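Local coordinates for protein imidazoleglycerol-phosphate dehydratase (Pyrococcus furiosus, PDB 5DNL) that catalyses the dehydration of imidazoleglycerol phosphate to imidazoleacetol phosphate, the sixth step of histidine biosynthesis, in a 24-subunit manganese enzyme, at residues Val105-Ala110 with His146-Ala151; Thr8-Glu13 with Ile44-Asp49; Val93-Arg98 with Met157-Ala162; Ala87-Ser92 with Ile134-Leu139. All blocks are in the same frame, centred on the assembly; numbering follows the deposited sequence. Where two conformers were deposited one is given.

Contact 1 of 4, residues Val105-Ala110 with His146-Ala151. With MN (manganese (II) ion), chain D; MN (manganese (II) ion), chain E; 5DL ([(2S)-2-hydroxy-3-(1H-1,2,4-triazol-1-yl)propyl]phosphonic acid), chain F.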
# COMPACT_ATOMS: atom_id res chain seq x y z
N VAL A 105 19.44 -22.79 2.46
CA VAL A 105 19.31 -22.76 3.91
C VAL A 105 18.93 -21.37 4.37
O VAL A 105 19.03 -20.38 3.61
CB VAL A 105 20.59 -23.26 4.62
CG1 VAL A 105 20.90 -24.68 4.21
CG2 VAL A 105 21.80 -22.38 4.32
N ASN A 106 18.48 -21.29 5.62
CA ASN A 106 18.00 -20.05 6.20
C ASN A 106 18.36 -20.07 7.67
O ASN A 106 17.63 -20.60 8.51
CB ASN A 106 16.49 -19.88 6.01
CG ASN A 106 15.98 -18.54 6.50
OD1 ASN A 106 16.74 -17.69 6.93
ND2 ASN A 106 14.67 -18.34 6.41
N ILE A 107 19.56 -19.57 7.95
CA ILE A 107 20.09 -19.56 9.30
C ILE A 107 19.62 -18.31 10.02
O ILE A 107 19.95 -17.20 9.59
CB ILE A 107 21.61 -19.61 9.28
CG1 ILE A 107 22.11 -20.93 8.67
CG2 ILE A 107 22.17 -19.44 10.68
CD1 ILE A 107 23.61 -21.01 8.49
N LYS A 108 18.87 -18.49 11.10
CA LYS A 108 18.37 -17.37 11.92
C LYS A 108 19.35 -17.07 13.04
O LYS A 108 19.66 -15.93 13.28
CB LYS A 108 16.99 -17.67 12.48
CG LYS A 108 16.41 -16.53 13.33
CD LYS A 108 14.97 -16.79 13.75
CE LYS A 108 14.39 -15.61 14.53
NZ LYS A 108 13.11 -15.98 15.19
N ASP A 109 19.81 -18.11 13.74
CA ASP A 109 20.74 -17.94 14.86
C ASP A 109 22.14 -18.39 14.41
O ASP A 109 22.46 -19.59 14.36
CB ASP A 109 20.28 -18.73 16.08
CG ASP A 109 18.81 -18.44 16.50
OD1 ASP A 109 18.33 -17.30 16.33
OD2 ASP A 109 18.16 -19.37 17.02
N ALA A 110 22.96 -17.43 14.04
CA ALA A 110 24.29 -17.70 13.52
C ALA A 110 25.20 -18.25 14.60
O ALA A 110 24.99 -18.01 15.80
CB ALA A 110 24.88 -16.44 12.91
N HIS A 146 22.89 -26.77 13.94
CA HIS A 146 21.92 -27.84 13.71
C HIS A 146 21.63 -27.99 12.20
O HIS A 146 21.57 -29.10 11.69
CB HIS A 146 20.63 -27.61 14.46
CG HIS A 146 20.80 -27.62 15.95
ND1 HIS A 146 19.85 -27.09 16.80
CD2 HIS A 146 21.80 -28.08 16.73
CE1 HIS A 146 20.25 -27.25 18.05
NE2 HIS A 146 21.44 -27.83 18.04
N ILE A 147 21.49 -26.87 11.51
CA ILE A 147 21.22 -26.87 10.07
C ILE A 147 22.39 -27.46 9.29
O ILE A 147 22.21 -28.35 8.45
CB ILE A 147 20.87 -25.45 9.56
CG1 ILE A 147 19.53 -25.01 10.14
CG2 ILE A 147 20.83 -25.41 8.04
CD1 ILE A 147 19.26 -23.51 10.06
N VAL A 148 23.59 -26.96 9.56
CA VAL A 148 24.77 -27.37 8.79
C VAL A 148 25.11 -28.84 9.12
O VAL A 148 25.39 -29.64 8.22
CB VAL A 148 25.94 -26.42 9.02
CG1 VAL A 148 27.22 -26.91 8.36
CG2 VAL A 148 25.61 -25.04 8.48
N GLU A 149 25.09 -29.20 10.41
CA GLU A 149 25.39 -30.60 10.74
C GLU A 149 24.34 -31.54 10.17
O GLU A 149 24.69 -32.62 9.69
CB GLU A 149 25.57 -30.81 12.25
CG GLU A 149 26.13 -32.18 12.60
CD GLU A 149 26.44 -32.36 14.05
OE1 GLU A 149 26.46 -31.37 14.82
OE2 GLU A 149 26.59 -33.56 14.42
N ALA A 150 23.05 -31.18 10.20
CA ALA A 150 22.04 -32.01 9.56
C ALA A 150 22.33 -32.20 8.06
O ALA A 150 22.16 -33.28 7.52
CB ALA A 150 20.65 -31.43 9.77
N ALA A 151 22.79 -31.14 7.39
CA ALA A 151 23.19 -31.26 5.99
C ALA A 151 24.33 -32.26 5.78
O ALA A 151 24.27 -33.06 4.86
CB ALA A 151 23.57 -29.89 5.44
MN MN D . 22.56 -28.36 19.98
MN MN E . 27.55 -31.05 16.64
N1 5DL F . 25.60 -30.65 17.67
C3 5DL F . 23.65 -31.17 18.67
N2 5DL F . 24.67 -31.62 17.93
C8 5DL F . 25.89 -35.22 17.40
C7 5DL F . 25.95 -33.79 17.94
C6 5DL F . 24.75 -33.00 17.44
C5 5DL F . 25.09 -29.58 18.30
O10 5DL F . 24.12 -35.96 19.28
P9 5DL F . 24.40 -36.17 17.83
O11 5DL F . 24.70 -37.61 17.46
O12 5DL F . 23.24 -35.69 16.97
O13 5DL F . 27.15 -33.13 17.53
N4 5DL F . 23.92 -29.85 18.92
O HOH W 1 21.33 -30.15 20.36

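Contact 2 of 4, residues Thr8-Glu13 with Ile44-Asp49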
# COMPACT_ATOMS: atom_id res chain seq x y z
N THR A 8 46.43 -25.37 -0.86
CA THR A 8 46.02 -26.48 0.00
C THR A 8 46.71 -27.79 -0.39
O THR A 8 47.12 -27.96 -1.53
CB THR A 8 44.50 -26.75 -0.03
OG1 THR A 8 44.12 -27.15 -1.35
CG2 THR A 8 43.70 -25.52 0.39
N ASP A 9 46.80 -28.71 0.58
CA ASP A 9 47.34 -30.04 0.34
C ASP A 9 46.45 -30.97 1.13
O ASP A 9 46.38 -30.86 2.36
CB ASP A 9 48.79 -30.12 0.84
CG ASP A 9 49.46 -31.40 0.45
OD1 ASP A 9 48.97 -32.16 -0.41
OD2 ASP A 9 50.54 -31.64 1.03
N ILE A 10 45.69 -31.80 0.42
CA ILE A 10 44.65 -32.61 1.02
C ILE A 10 44.82 -34.07 0.64
O ILE A 10 45.03 -34.39 -0.53
CB ILE A 10 43.28 -32.11 0.55
CG1 ILE A 10 43.07 -30.66 1.06
CG2 ILE A 10 42.18 -33.02 1.07
CD1 ILE A 10 41.91 -29.96 0.43
N ILE A 11 44.67 -34.94 1.64
CA ILE A 11 44.61 -36.38 1.42
C ILE A 11 43.29 -36.90 1.96
O ILE A 11 42.94 -36.62 3.12
CB ILE A 11 45.78 -37.11 2.13
CG1 ILE A 11 47.11 -36.72 1.47
CG2 ILE A 11 45.57 -38.62 2.09
CD1 ILE A 11 48.34 -37.02 2.31
N VAL A 12 42.54 -37.61 1.13
CA VAL A 12 41.33 -38.32 1.54
C VAL A 12 41.47 -39.78 1.14
O VAL A 12 41.57 -40.09 -0.05
CB VAL A 12 40.07 -37.74 0.87
CG1 VAL A 12 38.85 -38.62 1.19
CG2 VAL A 12 39.84 -36.29 1.30
N GLU A 13 41.45 -40.67 2.14
CA GLU A 13 41.57 -42.13 1.92
C GLU A 13 40.35 -42.83 2.50
O GLU A 13 40.22 -42.93 3.72
CB GLU A 13 42.85 -42.66 2.55
CG GLU A 13 44.11 -42.17 1.88
CD GLU A 13 45.37 -42.73 2.52
OE1 GLU A 13 45.66 -42.35 3.67
OE2 GLU A 13 46.06 -43.53 1.86
N ILE A 44 41.52 -38.37 6.68
CA ILE A 44 41.57 -37.09 5.99
C ILE A 44 42.58 -36.22 6.71
O ILE A 44 42.50 -36.03 7.92
CB ILE A 44 40.18 -36.40 5.96
CG1 ILE A 44 39.15 -37.27 5.24
CG2 ILE A 44 40.29 -35.03 5.28
CD1 ILE A 44 37.74 -36.71 5.22
N THR A 45 43.54 -35.68 5.96
CA THR A 45 44.50 -34.73 6.49
C THR A 45 44.58 -33.56 5.52
O THR A 45 44.46 -33.74 4.32
CB THR A 45 45.90 -35.37 6.68
OG1 THR A 45 46.43 -35.78 5.42
CG2 THR A 45 45.81 -36.56 7.60
N ALA A 46 44.76 -32.36 6.05
CA ALA A 46 44.90 -31.17 5.22
C ALA A 46 45.80 -30.12 5.83
O ALA A 46 45.87 -29.97 7.05
CB ALA A 46 43.53 -30.56 4.99
N THR A 47 46.45 -29.37 4.95
CA THR A 47 47.00 -28.07 5.28
C THR A 47 46.36 -27.07 4.32
O THR A 47 45.98 -27.41 3.20
CB THR A 47 48.53 -28.04 5.18
OG1 THR A 47 48.96 -28.40 3.88
CG2 THR A 47 49.15 -29.01 6.20
N TYR A 48 46.24 -25.83 4.78
CA TYR A 48 45.56 -24.81 4.01
C TYR A 48 46.01 -23.41 4.42
O TYR A 48 46.51 -23.21 5.53
CB TYR A 48 44.04 -24.93 4.21
CG TYR A 48 43.56 -24.56 5.60
CD1 TYR A 48 43.54 -25.49 6.63
CD2 TYR A 48 43.07 -23.29 5.87
CE1 TYR A 48 43.08 -25.15 7.90
CE2 TYR A 48 42.64 -22.92 7.13
CZ TYR A 48 42.64 -23.88 8.14
OH TYR A 48 42.17 -23.54 9.39
N ASP A 49 45.72 -22.45 3.55
CA ASP A 49 45.96 -21.04 3.84
C ASP A 49 44.71 -20.36 4.38
O ASP A 49 44.72 -19.80 5.47
CB ASP A 49 46.57 -20.31 2.61
CG ASP A 49 45.80 -20.54 1.29
OD1 ASP A 49 44.73 -21.19 1.26
OD2 ASP A 49 46.29 -20.09 0.22
O HOH W 2 50.86 -30.33 3.64

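Contact 3 of 4, residues Val93-Arg98 with Met157-Ala162. With 5DL ([(2S)-2-hydroxy-3-(1H-1,2,4-triazol-1-yl)propyl]phosphonic acid), chain I.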
# COMPACT_ATOMS: atom_id res chain seq x y z
N VAL A 93 20.74 -36.49 -3.78
CA VAL A 93 21.92 -36.67 -4.61
C VAL A 93 21.58 -37.52 -5.83
O VAL A 93 20.87 -38.51 -5.73
CB VAL A 93 23.05 -37.36 -3.80
CG1 VAL A 93 24.24 -37.73 -4.70
CG2 VAL A 93 23.51 -36.48 -2.65
N ASP A 94 22.10 -37.10 -6.98
CA ASP A 94 22.08 -37.90 -8.20
C ASP A 94 23.51 -37.89 -8.74
O ASP A 94 24.00 -36.84 -9.16
CB ASP A 94 21.07 -37.30 -9.19
CG ASP A 94 21.17 -37.87 -10.57
OD1 ASP A 94 21.98 -38.79 -10.79
OD2 ASP A 94 20.43 -37.38 -11.47
N ILE A 95 24.18 -39.05 -8.74
CA ILE A 95 25.52 -39.18 -9.29
C ILE A 95 25.37 -39.26 -10.82
O ILE A 95 25.45 -40.32 -11.45
CB ILE A 95 26.32 -40.35 -8.67
CG1 ILE A 95 26.29 -40.25 -7.14
CG2 ILE A 95 27.74 -40.35 -9.18
CD1 ILE A 95 27.00 -41.39 -6.42
N SER A 96 25.12 -38.09 -11.38
CA SER A 96 24.61 -37.91 -12.73
C SER A 96 25.67 -37.63 -13.79
O SER A 96 25.35 -37.61 -14.98
CB SER A 96 23.73 -36.65 -12.72
OG SER A 96 24.50 -35.56 -12.23
N ASN A 97 26.92 -37.36 -13.37
CA ASN A 97 27.94 -36.79 -14.23
C ASN A 97 27.57 -35.40 -14.78
O ASN A 97 28.08 -34.96 -15.81
CB ASN A 97 28.29 -37.76 -15.37
CG ASN A 97 29.66 -37.49 -15.95
OD1 ASN A 97 30.57 -37.01 -15.26
ND2 ASN A 97 29.81 -37.75 -17.23
N ARG A 98 26.70 -34.69 -14.06
CA ARG A 98 26.29 -33.33 -14.42
C ARG A 98 26.50 -32.44 -13.20
O ARG A 98 25.57 -32.25 -12.40
CB ARG A 98 24.82 -33.27 -14.87
CG ARG A 98 24.53 -33.97 -16.18
CD ARG A 98 23.11 -33.69 -16.65
NE ARG A 98 22.09 -34.32 -15.84
CZ ARG A 98 21.43 -35.44 -16.14
NH1 ARG A 98 21.65 -36.11 -17.27
NH2 ARG A 98 20.51 -35.90 -15.31
N MET A 157 24.27 -39.96 4.62
CA MET A 157 23.19 -40.93 4.44
C MET A 157 22.79 -41.08 2.97
O MET A 157 22.57 -42.17 2.50
CB MET A 157 21.94 -40.53 5.23
CG MET A 157 22.07 -40.59 6.72
SD MET A 157 22.01 -42.28 7.35
CE MET A 157 21.16 -43.05 5.99
N ALA A 158 22.69 -39.97 2.26
CA ALA A 158 22.27 -40.00 0.86
C ALA A 158 23.29 -40.70 -0.01
O ALA A 158 22.93 -41.52 -0.87
CB ALA A 158 22.00 -38.60 0.34
N LEU A 159 24.56 -40.41 0.23
CA LEU A 159 25.64 -41.03 -0.53
C LEU A 159 25.83 -42.49 -0.14
O LEU A 159 26.24 -43.29 -0.98
CB LEU A 159 26.94 -40.24 -0.45
CG LEU A 159 26.95 -38.98 -1.34
CD1 LEU A 159 27.98 -37.99 -0.87
CD2 LEU A 159 27.17 -39.35 -2.81
N ARG A 160 25.50 -42.86 1.10
CA ARG A 160 25.51 -44.30 1.46
C ARG A 160 24.64 -45.07 0.46
O ARG A 160 25.02 -46.15 -0.01
CB ARG A 160 24.99 -44.51 2.88
CG ARG A 160 25.03 -45.97 3.36
CD ARG A 160 24.16 -46.21 4.58
NE ARG A 160 24.46 -45.36 5.72
CZ ARG A 160 23.74 -45.32 6.85
NH1 ARG A 160 22.69 -46.12 7.02
NH2 ARG A 160 24.08 -44.49 7.84
N VAL A 161 23.48 -44.53 0.13
CA VAL A 161 22.53 -45.18 -0.78
C VAL A 161 23.03 -45.09 -2.22
O VAL A 161 23.03 -46.08 -2.97
CB VAL A 161 21.13 -44.54 -0.67
CG1 VAL A 161 20.15 -45.12 -1.67
CG2 VAL A 161 20.58 -44.66 0.74
N ALA A 162 23.43 -43.90 -2.64
CA ALA A 162 23.77 -43.64 -4.04
C ALA A 162 25.03 -44.35 -4.54
O ALA A 162 25.14 -44.60 -5.75
CB ALA A 162 23.92 -42.14 -4.29
N1 5DL I . 16.75 -34.98 -19.94
C3 5DL I . 18.55 -34.38 -18.69
N2 5DL I . 17.70 -35.35 -19.02
C8 5DL I . 18.11 -39.13 -18.63
C7 5DL I . 18.06 -37.80 -19.40
C6 5DL I . 17.74 -36.69 -18.45
C5 5DL I . 17.08 -33.69 -20.17
O10 5DL I . 20.67 -38.67 -17.95
P9 5DL I . 19.42 -39.25 -17.37
O11 5DL I . 19.57 -40.72 -17.03
O12 5DL I . 18.94 -38.47 -16.15
O13 5DL I . 17.04 -37.87 -20.42
N4 5DL I . 18.15 -33.33 -19.43

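Contact 4 of 4, residues Ala87-Ser92 with Ile134-Leu139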
# COMPACT_ATOMS: atom_id res chain seq x y z
N ALA A 87 16.19 -28.09 13.39
CA ALA A 87 16.54 -28.22 11.97
C ALA A 87 15.89 -29.44 11.34
O ALA A 87 15.78 -30.50 11.99
CB ALA A 87 18.05 -28.28 11.77
N LEU A 88 15.50 -29.30 10.09
CA LEU A 88 15.02 -30.43 9.29
C LEU A 88 15.50 -30.19 7.87
O LEU A 88 15.10 -29.19 7.27
CB LEU A 88 13.50 -30.53 9.35
CG LEU A 88 12.90 -31.76 8.65
CD1 LEU A 88 13.32 -33.02 9.37
CD2 LEU A 88 11.38 -31.62 8.61
N VAL A 89 16.39 -31.02 7.36
CA VAL A 89 17.09 -30.73 6.11
C VAL A 89 16.96 -31.91 5.17
O VAL A 89 17.27 -33.04 5.54
CB VAL A 89 18.56 -30.41 6.38
CG1 VAL A 89 19.30 -30.13 5.06
CG2 VAL A 89 18.73 -29.23 7.32
N LEU A 90 16.50 -31.62 3.95
CA LEU A 90 16.44 -32.60 2.88
C LEU A 90 17.72 -32.53 2.05
O LEU A 90 18.17 -31.44 1.66
CB LEU A 90 15.22 -32.32 1.99
CG LEU A 90 15.16 -33.06 0.64
CD1 LEU A 90 15.10 -34.58 0.77
CD2 LEU A 90 13.98 -32.54 -0.15
N VAL A 91 18.34 -33.70 1.82
CA VAL A 91 19.52 -33.82 0.99
C VAL A 91 19.19 -34.82 -0.10
O VAL A 91 18.73 -35.93 0.17
CB VAL A 91 20.75 -34.29 1.78
CG1 VAL A 91 21.95 -34.45 0.83
CG2 VAL A 91 21.05 -33.29 2.87
N SER A 92 19.38 -34.41 -1.35
CA SER A 92 19.09 -35.28 -2.49
C SER A 92 20.26 -35.29 -3.43
O SER A 92 20.74 -34.22 -3.85
CB SER A 92 17.82 -34.78 -3.21
OG SER A 92 17.47 -35.61 -4.32
N ILE A 134 23.58 -32.19 -6.53
CA ILE A 134 23.35 -32.18 -5.08
C ILE A 134 22.42 -31.05 -4.69
O ILE A 134 22.73 -29.88 -4.96
CB ILE A 134 24.66 -32.05 -4.30
CG1 ILE A 134 25.63 -33.16 -4.70
CG2 ILE A 134 24.38 -32.08 -2.80
CD1 ILE A 134 26.97 -33.12 -3.99
N HIS A 135 21.30 -31.40 -4.05
CA HIS A 135 20.38 -30.44 -3.47
C HIS A 135 20.45 -30.54 -1.95
O HIS A 135 20.35 -31.64 -1.39
CB HIS A 135 18.95 -30.73 -3.88
CG HIS A 135 18.63 -30.38 -5.29
ND1 HIS A 135 17.99 -29.21 -5.61
CD2 HIS A 135 18.83 -31.05 -6.44
CE1 HIS A 135 17.85 -29.15 -6.93
NE2 HIS A 135 18.32 -30.26 -7.45
N ILE A 136 20.55 -29.38 -1.30
CA ILE A 136 20.43 -29.25 0.16
C ILE A 136 19.27 -28.28 0.35
O ILE A 136 19.39 -27.12 -0.04
CB ILE A 136 21.68 -28.65 0.84
CG1 ILE A 136 22.99 -29.37 0.46
CG2 ILE A 136 21.52 -28.66 2.36
CD1 ILE A 136 23.04 -30.83 0.85
N LYS A 137 18.16 -28.75 0.91
CA LYS A 137 16.95 -27.93 1.05
C LYS A 137 16.50 -27.96 2.49
O LYS A 137 15.98 -28.97 2.98
CB LYS A 137 15.83 -28.38 0.12
CG LYS A 137 14.65 -27.42 0.13
CD LYS A 137 13.59 -27.80 -0.88
CE LYS A 137 12.62 -26.65 -1.12
NZ LYS A 137 13.18 -25.68 -2.11
N GLN A 138 16.70 -26.84 3.17
CA GLN A 138 16.19 -26.71 4.51
C GLN A 138 14.66 -26.67 4.50
O GLN A 138 14.06 -25.85 3.80
CB GLN A 138 16.75 -25.45 5.16
CG GLN A 138 16.27 -25.19 6.58
CD GLN A 138 16.96 -24.01 7.19
OE1 GLN A 138 18.12 -23.73 6.89
NE2 GLN A 138 16.24 -23.28 8.02
N LEU A 139 14.02 -27.55 5.27
CA LEU A 139 12.57 -27.57 5.44
C LEU A 139 12.11 -26.82 6.69
O LEU A 139 11.03 -26.23 6.68
CB LEU A 139 12.07 -29.01 5.51
CG LEU A 139 12.51 -29.87 4.33
CD1 LEU A 139 12.01 -31.29 4.50
CD2 LEU A 139 12.04 -29.28 3.00

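Contact 1 of 4, residues Val105-Ala110 with His146-Ala151
Ile147 reaches from the side of helix 144-162 and lays both of its branches against the loop that follows strand 100-104. Its CG2, anti to the backbone N, crosses Val105 obliquely and meets CG1 of that valine at 3.9 Å. The longer branch, nearly extended (chi2 162°), carries CD1 over the backbone of the loop, where it lies 3.7 Å from Asn106 O and 4.1 Å from Ile107 CG1. Ile107, from the loop, makes a looser approach, its CD1 standing 4.5 Å from Val148 CG2. An alanine at Ile147 would remove both branches and would probably leave Val105 and Ile107 poorly packed on the helix, loosening the loop there. No hydrogen bond joins the two segments; Asn106 N is instead held by Gln138 of the neighbouring strand.

From the same helix His146 and Glu149 reach the metals, as does His145. His146 NE2 binds one manganese at 2.3 Å, a site shared with His52, Glu56 and Glu121 of a neighbouring subunit, while ND1 of the same ring is hydrogen-bonded to Asp86. Glu149 OE1 binds the second manganese at 2.1 Å, alongside His29 and His145 of the same chain and His53 of the neighbouring subunit. The inhibitor's triazole bridges the pair: N4 completes the first site with a water, and N1 and the hydroxyl O13 the second. The chemistry is thus divided round one helix: Ile147 turns to the loop, His146 and Glu149 to the metals of an active site built between subunits.

Contact 2 of 4, residues Thr8-Glu13 with Ile44-Asp49
Two antiparallel strands, 8-14 and 42-48, lie side by side in the N-terminal mixed sheet, one of the two four-stranded sheets of the chain, and their segments run at 177° to each other. Two hydrogen-bonded pairs hold them. At Ile11 and Thr45 the bond from Ile11 N to Thr45 O is 2.9 Å and almost straight (174°), approaching nearly along the C=O axis; the return bond runs from Thr45 N to Ile11 O. Asp9 and Thr47 make the second pair, with Thr47 N in the plane of the Asp9 carbonyl but Asp9 N above the plane of the Thr47 carbonyl. Between these pairs, Ala46 CA brings its hydrogen to Asp9 O at 3.2 Å.

The face bearing Ile10, Val12, Ile44 and Ala46 is covered by helix 51-69, whose Leu54, Asp57 and Ile58 touch it. Here Ile10 CG1 sits 4.0 Å from Ala46 CB, and Val12 lies alongside Ile44, both pointing the same way, with CG2 of the valine 4.1 Å from CG1 of the isoleucine. Thr8 OG1 turns to Asp57.

The other face carries Asp9, Ile11, Thr45 and Thr47. Each threonine puts OG1 between its backbone N and carbonyl carbon, so that Thr45 OG1 rests 3.6 Å from Ile11 CB. The Asp9 carboxylate is shared out: OD1 bonds Thr4 and OD2 forms a salt bridge with Arg2. A water also donates to Asp9 OD2 at 2.9 Å and hydrogen-bonds Thr47 OG1 at 2.7 Å.

Contact 3 of 4, residues Val93-Arg98 with Met157-Ala162
Val93 divides its two methyls between successive residues of helix 144-162: CG2 rests on Ala158 CB at 4.0 Å, while CG1, anti to the backbone N, meets Leu159 CD2 at 3.8 Å, the two side chains crossing at about a right angle. Ile95 sends its extended branch one turn further along the helix, so that CD1 touches Ala162 CB at 3.8 Å and also faces Leu159 CD2. The alanines are small, consistent with the close approach, the CA atoms of Val93 and Ala158 lying 6.4 Å apart. Phe34 and Leu38 of helix 25-38 and Leu130 of helix 116-130 close round Leu159.

This is helix-on-sheet packing at the end of strand 87-94, where the chain leaves the sheet through an inverse gamma turn centred on Ile95. An ST turn follows, Ser96 OG accepting from Arg98 N at 3.0 Å, and leads to the ligand pocket.

There the Arg98 guanidinium grips the inhibitor's phosphonate with two N-H groups, NH1 to O10 at 2.8 Å and NH2 to O12 in a nearly straight bond (175°). A leucine at Arg98 would remove both bonds and the positive charge, and would probably weaken the hold on the phosphonate. Asp85 of a neighbouring subunit forms a salt bridge to Arg98 NE and so is likely to limit the rotation of the group, while Arg76, Ser171 and Lys173 of the same chain also bond the inhibitor.

Contact 4 of 4, residues Ala87-Ser92 with Ile134-Leu139
This is an antiparallel strand pairing in the middle of the second mixed sheet, where strands 87-94 and 133-140 run next to each other with their segments at 153°. Five backbone hydrogen bonds stitch them. Ser92 and His135 exchange two, that from His135 N to Ser92 O being 2.9 Å and almost straight at 178°. Leu90 and Lys137 exchange another two; Lys137 N lies in the plane of the Leu90 carbonyl, whereas Leu90 N stands above that of Lys137. The fifth runs from Leu139 N to Leu88 O at 2.8 Å.

On the face toward helix 144-162, Ile136 is the centre of the packing. Its side chain is folded (chi2 -61°), bringing CD1 to 3.8 Å from both Val91 CG1 and Val91 CG2, while its other branch, CG2, reaches Val89 CG1 at 3.8 Å. Ala150 and Leu155 of the helix cover the two valines.

The opposite face belongs to the assembly. Leu139 reaches across to the partner strand, with CB 3.5 Å from Leu88 O and CD1 4.2 Å from Leu90 CB, and packs on Leu90 of one neighbouring subunit, while Leu90 receives Leu139 of another. Lys137 leads its amino group away to Leu139 O and Ser140 OG of the latter subunit, and His135 NE2 bonds Asp85 O there. In this sheet one face meets the chain's own helices and the other neighbouring subunits; the strand order 1-2-4-3, found in both mixed sheets of the chain, is that of the IGPD fold.

How the contacts relate
Contact 2 comes first along the chain and stands apart in the N-terminal sheet, its centre 23 to 27 Å from the other three, with no touch between them. The rest interlock around the second sheet and helix 144-162. Contacts 3 and 4 share strand 87-94, contacts 1 and 3 share helix 144-162, their centres 22 Å apart, and contacts 1 and 4 have centres only 10 Å apart, touching through Gln138. Along the chain contact 1 is nested within contact 3, and contact 4 crosses both. One chain thus carries metal ligands at contact 1 and a phosphonate-binding arginine at contact 3, which serve separate inhibitor sites completed by neighbouring subunits.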